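Long-range contact in quinoline 2-oxidoreductase large subunit (Pseudomonas putida, PDB 1T3Q), which is the molybdenum-carrying subunit of a xanthine dehydrogenase-family hydroxylase and probably oxidises quinoline at carbon 2: residues Ala143-Ala157 / Glu355-Ile367. Residues are numbered along the deposited sequence; the frame is centred on the assembly and turned at random.
Sequences AVTGIEAALEGEARA and EESIAVATNKCPI
N363 and V144 are joined by two hydrogen bonds. V144 N gives its hydrogen to N363 OD1 at 2.8 Å, nearly straight (172°), in the carbonyl plane and on a lone pair. N363 N returns a bond to V144 O at 2.9 Å. The side chain of N363 has CG beside its own backbone N (chi1 -71°), which lets OD1 and the backbone N of one residue grip both polar atoms of V144. The other end of the amide, ND2, reaches A157 O at 2.9 Å, tilted from the carbonyl plane, and also bonds R110 O. N363 thus ties together the two ends of the segment 143-157. With an alanine here, V144 N and A157 O would probably lose these side-chain partners, and with them the link between the two ends.

Helix 147-152 crosses strand 355-360 almost at a right angle (93°). V360 packs against three residues of the helix. Its CG2 meets A150 CB at 3.8 Å and also touches I147 CG1. Its CG1 is modelled near L151 CD1, but the strained torsions of L151 make that close approach doubtful. A157 CB meets A361 CB at 4.0 Å. The extended chain of K364 brings NZ to T145 O in a weak bond; its stronger partner is the carboxylate of D322, which also binds T362 OG1.

The N363 amide and backbone N-H satisfy V144 N, V144 O and A157 O, while A361 O is buried among apolar groups with no partner. Polar bonds and apolar packing together join helix 147-152 and its flanking loops to strand 352-360 and the turn after it, in the molybdopterin cofactor-binding domain.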
loop_
_atom_site.group_PDB
_atom_site.type_symbol
_atom_site.label_atom_id
_atom_site.label_comp_id
_atom_site.label_asym_id
_atom_site.label_seq_id
_atom_site.Cartn_x
_atom_site.Cartn_y
_atom_site.Cartn_z
ATOM N N ALA B 143 11.800 15.841 43.337
ATOM C CA ALA B 143 11.428 14.622 42.637
ATOM C C ALA B 143 11.642 13.378 43.483
ATOM O O ALA B 143 12.420 13.390 44.439
ATOM C CB ALA B 143 12.227 14.511 41.346
ATOM N N VAL B 144 10.931 12.311 43.132
ATOM C CA VAL B 144 11.062 11.036 43.825
ATOM C C VAL B 144 12.078 10.281 42.979
ATOM O O VAL B 144 11.791 9.879 41.853
ATOM C CB VAL B 144 9.727 10.277 43.862
ATOM C CG1 VAL B 144 9.920 8.921 44.531
ATOM C CG2 VAL B 144 8.686 11.101 44.618
ATOM N N THR B 145 13.269 10.098 43.534
ATOM C CA THR B 145 14.365 9.466 42.812
ATOM C C THR B 145 14.570 7.971 43.008
ATOM O O THR B 145 15.483 7.392 42.420
ATOM C CB THR B 145 15.677 10.176 43.155
ATOM O OG1 THR B 145 15.888 10.109 44.571
ATOM C CG2 THR B 145 15.610 11.643 42.736
ATOM N N GLY B 146 13.732 7.343 43.825
ATOM C CA GLY B 146 13.888 5.921 44.052
ATOM C C GLY B 146 12.863 5.347 45.007
ATOM O O GLY B 146 12.061 6.076 45.595
ATOM N N ILE B 147 12.903 4.030 45.165
ATOM C CA ILE B 147 11.981 3.320 46.038
ATOM C C ILE B 147 12.011 3.823 47.478
ATOM O O ILE B 147 10.965 4.005 48.094
ATOM C CB ILE B 147 12.288 1.808 46.016
ATOM C CG1 ILE B 147 11.885 1.227 44.657
ATOM C CG2 ILE B 147 11.565 1.100 47.146
ATOM C CD1 ILE B 147 12.292 -0.220 44.461
ATOM N N GLU B 148 13.208 4.034 48.013
ATOM C CA GLU B 148 13.352 4.508 49.387
ATOM C C GLU B 148 12.635 5.839 49.579
ATOM O O GLU B 148 11.820 5.992 50.489
ATOM C CB GLU B 148 14.831 4.662 49.740
ATOM N N ALA B 149 12.943 6.796 48.711
ATOM C CA ALA B 149 12.337 8.118 48.772
ATOM C C ALA B 149 10.835 8.057 48.539
ATOM O O ALA B 149 10.073 8.773 49.185
ATOM C CB ALA B 149 12.986 9.039 47.738
ATOM N N ALA B 150 10.403 7.207 47.613
ATOM C CA ALA B 150 8.979 7.092 47.319
ATOM C C ALA B 150 8.198 6.569 48.525
ATOM O O ALA B 150 7.070 6.977 48.770
ATOM C CB ALA B 150 8.765 6.175 46.118
ATOM N N LEU B 151 8.813 5.671 49.285
ATOM C CA LEU B 151 8.162 5.079 50.449
ATOM C C LEU B 151 8.325 5.869 51.743
ATOM O O LEU B 151 7.453 5.824 52.611
ATOM C CB LEU B 151 8.696 3.661 50.663
ATOM C CG LEU B 151 7.808 2.444 50.393
ATOM C CD1 LEU B 151 6.710 2.758 49.405
ATOM C CD2 LEU B 151 8.693 1.321 49.892
ATOM N N GLU B 152 9.428 6.595 51.882
ATOM C CA GLU B 152 9.662 7.331 53.118
ATOM C C GLU B 152 9.755 8.848 52.987
ATOM O O GLU B 152 9.726 9.559 53.992
ATOM C CB GLU B 152 10.937 6.804 53.787
ATOM N N GLY B 153 9.859 9.343 51.758
ATOM C CA GLY B 153 9.984 10.777 51.548
ATOM C C GLY B 153 8.689 11.566 51.525
ATOM O O GLY B 153 7.596 11.000 51.513
ATOM N N GLU B 154 8.819 12.890 51.510
ATOM C CA GLU B 154 7.663 13.775 51.489
ATOM C C GLU B 154 7.198 14.068 50.065
ATOM O O GLU B 154 6.011 14.285 49.826
ATOM C CB GLU B 154 7.996 15.090 52.200
ATOM N N ALA B 155 8.133 14.073 49.121
ATOM C CA ALA B 155 7.794 14.354 47.730
ATOM C C ALA B 155 6.869 13.299 47.120
ATOM O O ALA B 155 6.936 12.117 47.465
ATOM C CB ALA B 155 9.063 14.472 46.900
ATOM N N ARG B 156 6.004 13.745 46.215
ATOM C CA ARG B 156 5.067 12.864 45.528
ATOM C C ARG B 156 5.419 12.900 44.038
ATOM O O ARG B 156 5.444 13.968 43.425
ATOM C CB ARG B 156 3.628 13.346 45.753
ATOM C CG ARG B 156 2.561 12.388 45.227
ATOM C CD ARG B 156 1.144 12.801 45.640
ATOM N NE ARG B 156 0.976 12.823 47.093
ATOM C CZ ARG B 156 -0.196 12.933 47.717
ATOM N NH1 ARG B 156 -0.243 12.944 49.043
ATOM N NH2 ARG B 156 -1.322 13.020 47.021
ATOM N N ALA B 157 5.700 11.735 43.460
ATOM C CA ALA B 157 6.077 11.641 42.048
ATOM C C ALA B 157 5.006 12.126 41.082
ATOM O O ALA B 157 5.284 12.920 40.182
ATOM C CB ALA B 157 6.457 10.197 41.707
ATOM N N GLU B 355 4.324 -13.143 51.414
ATOM C CA GLU B 355 4.875 -12.219 50.447
ATOM C C GLU B 355 3.994 -11.014 50.244
ATOM O O GLU B 355 2.786 -11.060 50.478
ATOM C CB GLU B 355 5.113 -12.923 49.102
ATOM C CG GLU B 355 3.884 -13.534 48.434
ATOM C CD GLU B 355 2.889 -12.506 47.932
ATOM O OE1 GLU B 355 3.318 -11.460 47.393
ATOM O OE2 GLU B 355 1.669 -12.750 48.061
ATOM N N GLU B 356 4.620 -9.929 49.810
ATOM C CA GLU B 356 3.906 -8.699 49.537
ATOM C C GLU B 356 4.546 -8.053 48.319
ATOM O O GLU B 356 5.771 -8.073 48.165
ATOM C CB GLU B 356 3.990 -7.738 50.720
ATOM C CG GLU B 356 3.078 -6.522 50.563
ATOM C CD GLU B 356 3.189 -5.540 51.720
ATOM O OE1 GLU B 356 2.292 -4.682 51.861
ATOM O OE2 GLU B 356 4.171 -5.618 52.484
ATOM N N SER B 357 3.704 -7.492 47.466
ATOM C CA SER B 357 4.141 -6.819 46.257
ATOM C C SER B 357 3.804 -5.335 46.382
ATOM O O SER B 357 2.656 -4.981 46.640
ATOM C CB SER B 357 3.414 -7.409 45.048
ATOM O OG SER B 357 3.729 -6.687 43.872
ATOM N N ILE B 358 4.803 -4.477 46.199
ATOM C CA ILE B 358 4.602 -3.032 46.286
ATOM C C ILE B 358 5.135 -2.345 45.029
ATOM O O ILE B 358 6.288 -2.554 44.643
ATOM C CB ILE B 358 5.352 -2.426 47.497
ATOM C CG1 ILE B 358 4.964 -3.161 48.783
ATOM C CG2 ILE B 358 5.021 -0.938 47.624
ATOM C CD1 ILE B 358 5.845 -2.807 49.965
ATOM N N ALA B 359 4.297 -1.530 44.396
ATOM C CA ALA B 359 4.691 -0.788 43.202
ATOM C C ALA B 359 4.623 0.686 43.574
ATOM O O ALA B 359 3.572 1.172 43.990
ATOM C CB ALA B 359 3.732 -1.084 42.049
ATOM N N VAL B 360 5.738 1.397 43.441
ATOM C CA VAL B 360 5.753 2.815 43.779
ATOM C C VAL B 360 6.096 3.700 42.598
ATOM O O VAL B 360 6.914 3.344 41.743
ATOM C CB VAL B 360 6.754 3.126 44.914
ATOM C CG1 VAL B 360 6.349 2.384 46.172
ATOM C CG2 VAL B 360 8.175 2.741 44.490
ATOM N N ALA B 361 5.456 4.862 42.559
ATOM C CA ALA B 361 5.696 5.824 41.501
ATOM C C ALA B 361 6.961 6.608 41.813
ATOM O O ALA B 361 7.216 6.970 42.966
ATOM C CB ALA B 361 4.506 6.766 41.374
ATOM N N THR B 362 7.762 6.853 40.782
ATOM C CA THR B 362 8.996 7.610 40.914
ATOM C C THR B 362 9.038 8.529 39.703
ATOM O O THR B 362 8.327 8.301 38.725
ATOM C CB THR B 362 10.238 6.693 40.887
ATOM O OG1 THR B 362 10.257 5.958 39.659
ATOM C CG2 THR B 362 10.214 5.713 42.053
ATOM N N ASN B 363 9.854 9.573 39.758
ATOM C CA ASN B 363 9.934 10.482 38.629
ATOM C C ASN B 363 10.947 9.985 37.598
ATOM O O ASN B 363 12.019 10.557 37.417
ATOM C CB ASN B 363 10.266 11.894 39.115
ATOM C CG ASN B 363 9.101 12.529 39.860
ATOM O OD1 ASN B 363 9.167 12.756 41.067
ATOM N ND2 ASN B 363 8.017 12.795 39.142
ATOM N N LYS B 364 10.571 8.895 36.936
ATOM C CA LYS B 364 11.387 8.256 35.907
ATOM C C LYS B 364 10.409 7.801 34.842
ATOM O O LYS B 364 9.196 7.860 35.047
ATOM C CB LYS B 364 12.108 7.044 36.490
ATOM C CG LYS B 364 12.997 7.368 37.673
ATOM C CD LYS B 364 13.563 6.108 38.309
ATOM C CE LYS B 364 14.387 6.459 39.541
ATOM N NZ LYS B 364 15.002 5.272 40.175
ATOM N N CYS B 365 10.902 7.346 33.697
ATOM C CA CYS B 365 9.956 6.905 32.693
ATOM C C CYS B 365 9.268 5.666 33.266
ATOM O O CYS B 365 9.833 4.948 34.098
ATOM C CB CYS B 365 10.655 6.582 31.373
ATOM S SG CYS B 365 11.494 5.023 31.379
ATOM N N PRO B 366 8.022 5.422 32.858
ATOM C CA PRO B 366 7.312 4.253 33.376
ATOM C C PRO B 366 8.016 2.923 33.164
ATOM O O PRO B 366 8.669 2.695 32.141
ATOM C CB PRO B 366 5.949 4.318 32.675
ATOM C CG PRO B 366 6.146 5.277 31.538
ATOM C CD PRO B 366 7.135 6.265 32.044
ATOM N N ILE B 367 7.900 2.059 34.163
ATOM C CA ILE B 367 8.477 0.731 34.081
ATOM C C ILE B 367 7.555 0.008 33.108
ATOM O O ILE B 367 6.375 0.334 33.009
ATOM C CB ILE B 367 8.469 0.036 35.465
ATOM C CG1 ILE B 367 9.561 -1.033 35.515
ATOM C CG2 ILE B 367 7.104 -0.571 35.754
ATOM C CD1 ILE B 367 10.971 -0.461 35.510
#